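Local coordinates for protein succinyl-CoA:3-ketoacid-coenzyme A transferase subunit B (Helicobacter pylori, PDB 3RRL) that forms subunit B of a CoA-transferase that moves coenzyme A from succinyl-CoA to a 3-oxo acid, yielding a 3-oxoacyl-CoA and succinate, at residues L167-E175 / E185-V195. Sequence-based numbering, arbitrary orientation.
Sequences LITDLAVFE and ELQEGVSLDQV
Q187 reaches across to the loop between strands 166-168 and 172-177, bonding L171 through its backbone and T169 through its side chain. Its N, one residue beyond the end of strand 180-186, donates to L171 O at 2.8 Å. CB and CG lie against that same carbonyl oxygen, and the bend at chi2 (-90°) swings the amide round so that NE2 meets T169 O at 2.9 Å. That bond is nearly straight, 173° at the hydrogen, with the acceptor in the plane of the amide; a weak second bond runs from NE2 to A4 O. Two carbonyls of the loop are thus satisfied by one residue. The same loop is secured from within by T169 OG1, which accepts from L171 N (3.1 Å) and A172 N (3.2 Å), forming an ST turn and an ST motif, and also pairs with H141 ND1; D170 OD1 takes H141 N.

V173 N donates to E185 O at 2.9 Å, while the return bond, E185 N to V173 O, is longer at 3.3 Å and more bent. V173 and E185 point the same way from this hydrogen-bonded pair, and the extended glutamate runs alongside V173 CG2 to a salt bridge between OE1 and R8 of helix 2-10. The opposite face, bearing A172 and L186, is met by V195 of helix 192-198: CG2 lies against A172 CB, and CG1 is 3.9 Å from F174 CZ. The chain gets there through a type II turn, Q187 to V190, and a capping box, S191 N to Q194 OE1 and Q194 N to S191 OG. This is the open end of an antiparallel beta hairpin, strands 172-177 and 180-186, within the mixed sheet of the CoA-transferase domain.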
loop_
_atom_site.group_PDB
_atom_site.type_symbol
_atom_site.label_atom_id
_atom_site.label_comp_id
_atom_site.label_asym_id
_atom_site.label_seq_id
_atom_site.Cartn_x
_atom_site.Cartn_y
_atom_site.Cartn_z
ATOM N N LEU B 167 20.775 -12.303 22.570
ATOM C CA LEU B 167 21.783 -13.010 21.793
ATOM C C LEU B 167 22.026 -14.386 22.400
ATOM O O LEU B 167 22.360 -14.511 23.580
ATOM C CB LEU B 167 23.090 -12.208 21.732
ATOM C CG LEU B 167 24.348 -12.976 21.314
ATOM C CD1 LEU B 167 24.253 -13.453 19.871
ATOM C CD2 LEU B 167 25.605 -12.126 21.523
ATOM N N ILE B 168 21.830 -15.416 21.588
ATOM C CA ILE B 168 22.023 -16.788 22.024
ATOM C C ILE B 168 23.184 -17.402 21.249
ATOM O O ILE B 168 23.135 -17.489 20.023
ATOM C CB ILE B 168 20.750 -17.614 21.753
ATOM C CG1 ILE B 168 19.540 -16.989 22.458
ATOM C CG2 ILE B 168 20.940 -19.059 22.174
ATOM C CD1 ILE B 168 18.234 -17.736 22.209
ATOM N N THR B 169 24.234 -17.810 21.956
ATOM C CA THR B 169 25.332 -18.544 21.329
ATOM C C THR B 169 25.488 -19.942 21.949
ATOM O O THR B 169 24.719 -20.328 22.836
ATOM C CB THR B 169 26.673 -17.772 21.420
ATOM O OG1 THR B 169 27.237 -17.914 22.730
ATOM C CG2 THR B 169 26.461 -16.300 21.113
ATOM N N ASP B 170 26.476 -20.698 21.479
ATOM C CA ASP B 170 26.752 -22.030 22.026
ATOM C C ASP B 170 27.318 -21.956 23.450
ATOM O O ASP B 170 27.384 -22.961 24.168
ATOM C CB ASP B 170 27.720 -22.794 21.114
ATOM C CG ASP B 170 28.893 -21.939 20.667
ATOM O OD1 ASP B 170 28.650 -20.842 20.120
ATOM O OD2 ASP B 170 30.058 -22.344 20.879
ATOM N N LEU B 171 27.725 -20.757 23.849
ATOM C CA LEU B 171 28.291 -20.520 25.179
ATOM C C LEU B 171 27.255 -19.946 26.133
ATOM O O LEU B 171 27.043 -20.479 27.222
ATOM C CB LEU B 171 29.524 -19.613 25.126
ATOM C CG LEU B 171 30.700 -20.114 24.290
ATOM C CD1 LEU B 171 31.911 -19.201 24.468
ATOM C CD2 LEU B 171 31.044 -21.546 24.663
ATOM N N ALA B 172 26.642 -18.842 25.735
ATOM C CA ALA B 172 25.771 -18.099 26.622
ATOM C C ALA B 172 24.592 -17.368 26.001
ATOM O O ALA B 172 24.478 -17.235 24.796
ATOM C CB ALA B 172 26.600 -17.124 27.397
ATOM N N VAL B 173 23.711 -16.911 26.877
ATOM C CA VAL B 173 22.590 -16.087 26.505
ATOM C C VAL B 173 22.809 -14.694 27.092
ATOM O O VAL B 173 23.086 -14.545 28.265
ATOM C CB VAL B 173 21.272 -16.652 27.012
ATOM C CG1 VAL B 173 20.134 -15.785 26.575
ATOM C CG2 VAL B 173 21.091 -18.051 26.534
ATOM N N PHE B 174 22.682 -13.680 26.249
ATOM C CA PHE B 174 22.864 -12.306 26.649
ATOM C C PHE B 174 21.621 -11.507 26.326
ATOM O O PHE B 174 20.913 -11.814 25.387
ATOM C CB PHE B 174 24.009 -11.661 25.880
ATOM C CG PHE B 174 25.337 -12.303 26.087
ATOM C CD1 PHE B 174 26.209 -11.818 27.034
ATOM C CD2 PHE B 174 25.730 -13.366 25.307
ATOM C CE1 PHE B 174 27.429 -12.394 27.210
ATOM C CE2 PHE B 174 26.956 -13.943 25.484
ATOM C CZ PHE B 174 27.805 -13.456 26.434
ATOM N N GLU B 175 21.365 -10.477 27.120
ATOM C CA GLU B 175 20.282 -9.543 26.849
ATOM C C GLU B 175 20.821 -8.123 26.723
ATOM O O GLU B 175 21.905 -7.812 27.211
ATOM C CB GLU B 175 19.204 -9.634 27.927
ATOM C CG GLU B 175 18.381 -10.907 27.821
ATOM C CD GLU B 175 17.372 -11.072 28.945
ATOM O OE1 GLU B 175 17.329 -10.208 29.851
ATOM O OE2 GLU B 175 16.624 -12.077 28.918
ATOM N N GLU B 185 22.510 -16.047 31.097
ATOM C CA GLU B 185 22.491 -17.506 31.127
ATOM C C GLU B 185 23.784 -18.136 30.598
ATOM O O GLU B 185 24.358 -17.668 29.613
ATOM C CB GLU B 185 21.277 -18.014 30.342
ATOM C CG GLU B 185 20.888 -19.459 30.599
ATOM C CD GLU B 185 19.676 -19.895 29.769
ATOM O OE1 GLU B 185 18.757 -19.071 29.556
ATOM O OE2 GLU B 185 19.645 -21.063 29.329
ATOM N N LEU B 186 24.214 -19.221 31.234
ATOM C CA LEU B 186 25.304 -20.042 30.719
ATOM C C LEU B 186 24.698 -21.292 30.094
ATOM O O LEU B 186 23.780 -21.885 30.662
ATOM C CB LEU B 186 26.260 -20.455 31.846
ATOM C CG LEU B 186 27.140 -19.393 32.520
ATOM C CD1 LEU B 186 27.842 -19.965 33.756
ATOM C CD2 LEU B 186 28.154 -18.808 31.540
ATOM N N GLN B 187 25.198 -21.689 28.926
ATOM C CA GLN B 187 24.759 -22.933 28.303
ATOM C C GLN B 187 25.310 -24.124 29.086
ATOM O O GLN B 187 26.279 -23.986 29.836
ATOM C CB GLN B 187 25.190 -23.001 26.835
ATOM C CG GLN B 187 24.450 -22.032 25.906
ATOM C CD GLN B 187 23.188 -22.628 25.312
ATOM O OE1 GLN B 187 22.494 -23.410 25.958
ATOM N NE2 GLN B 187 22.887 -22.263 24.063
ATOM N N GLU B 188 24.684 -25.286 28.913
ATOM C CA GLU B 188 25.054 -26.486 29.663
ATOM C C GLU B 188 26.526 -26.858 29.507
ATOM O O GLU B 188 27.024 -26.987 28.393
ATOM C CB GLU B 188 24.168 -27.664 29.255
ATOM C CG GLU B 188 23.039 -27.960 30.227
ATOM C CD GLU B 188 23.542 -28.540 31.541
ATOM O OE1 GLU B 188 22.705 -28.895 32.402
ATOM O OE2 GLU B 188 24.776 -28.642 31.713
ATOM N N GLY B 189 27.215 -27.031 30.637
ATOM C CA GLY B 189 28.608 -27.448 30.627
ATOM C C GLY B 189 29.582 -26.336 30.278
ATOM O O GLY B 189 30.744 -26.590 29.931
ATOM N N VAL B 190 29.106 -25.098 30.371
ATOM C CA VAL B 190 29.936 -23.934 30.086
ATOM C C VAL B 190 30.173 -23.111 31.355
ATOM O O VAL B 190 29.280 -22.966 32.193
ATOM C CB VAL B 190 29.316 -23.061 28.972
ATOM C CG1 VAL B 190 30.161 -21.817 28.735
ATOM C CG2 VAL B 190 29.185 -23.868 27.682
ATOM N N SER B 191 31.380 -22.572 31.492
ATOM C CA SER B 191 31.764 -21.882 32.716
ATOM C C SER B 191 31.755 -20.381 32.509
ATOM O O SER B 191 31.973 -19.898 31.398
ATOM C CB SER B 191 33.158 -22.309 33.171
ATOM O OG SER B 191 34.142 -21.538 32.506
ATOM N N LEU B 192 31.478 -19.647 33.579
ATOM C CA LEU B 192 31.534 -18.196 33.526
ATOM C C LEU B 192 32.854 -17.737 32.911
ATOM O O LEU B 192 32.878 -16.856 32.048
ATOM C CB LEU B 192 31.357 -17.601 34.926
ATOM C CG LEU B 192 31.460 -16.075 35.025
ATOM C CD1 LEU B 192 30.592 -15.391 33.984
ATOM C CD2 LEU B 192 31.109 -15.583 36.426
ATOM N N ASP B 193 33.948 -18.347 33.343
ATOM C CA ASP B 193 35.272 -17.956 32.867
ATOM C C ASP B 193 35.489 -18.246 31.383
ATOM O O ASP B 193 36.188 -17.495 30.700
ATOM C CB ASP B 193 36.371 -18.616 33.708
ATOM C CG ASP B 193 36.677 -17.843 34.982
ATOM O OD1 ASP B 193 35.767 -17.167 35.518
ATOM O OD2 ASP B 193 37.834 -17.909 35.446
ATOM N N GLN B 194 34.914 -19.339 30.892
ATOM C CA GLN B 194 34.985 -19.647 29.465
ATOM C C GLN B 194 34.345 -18.526 28.645
ATOM O O GLN B 194 34.833 -18.164 27.575
ATOM C CB GLN B 194 34.302 -20.985 29.158
ATOM C CG GLN B 194 35.252 -22.171 29.143
ATOM C CD GLN B 194 34.614 -23.449 29.669
ATOM O OE1 GLN B 194 33.387 -23.572 29.722
ATOM N NE2 GLN B 194 35.449 -24.408 30.071
ATOM N N VAL B 195 33.251 -17.975 29.159
ATOM C CA VAL B 195 32.549 -16.895 28.475
ATOM C C VAL B 195 33.352 -15.595 28.517
ATOM O O VAL B 195 33.524 -14.936 27.494
ATOM C CB VAL B 195 31.144 -16.667 29.069
ATOM C CG1 VAL B 195 30.450 -15.523 28.360
ATOM C CG2 VAL B 195 30.318 -17.930 28.956
#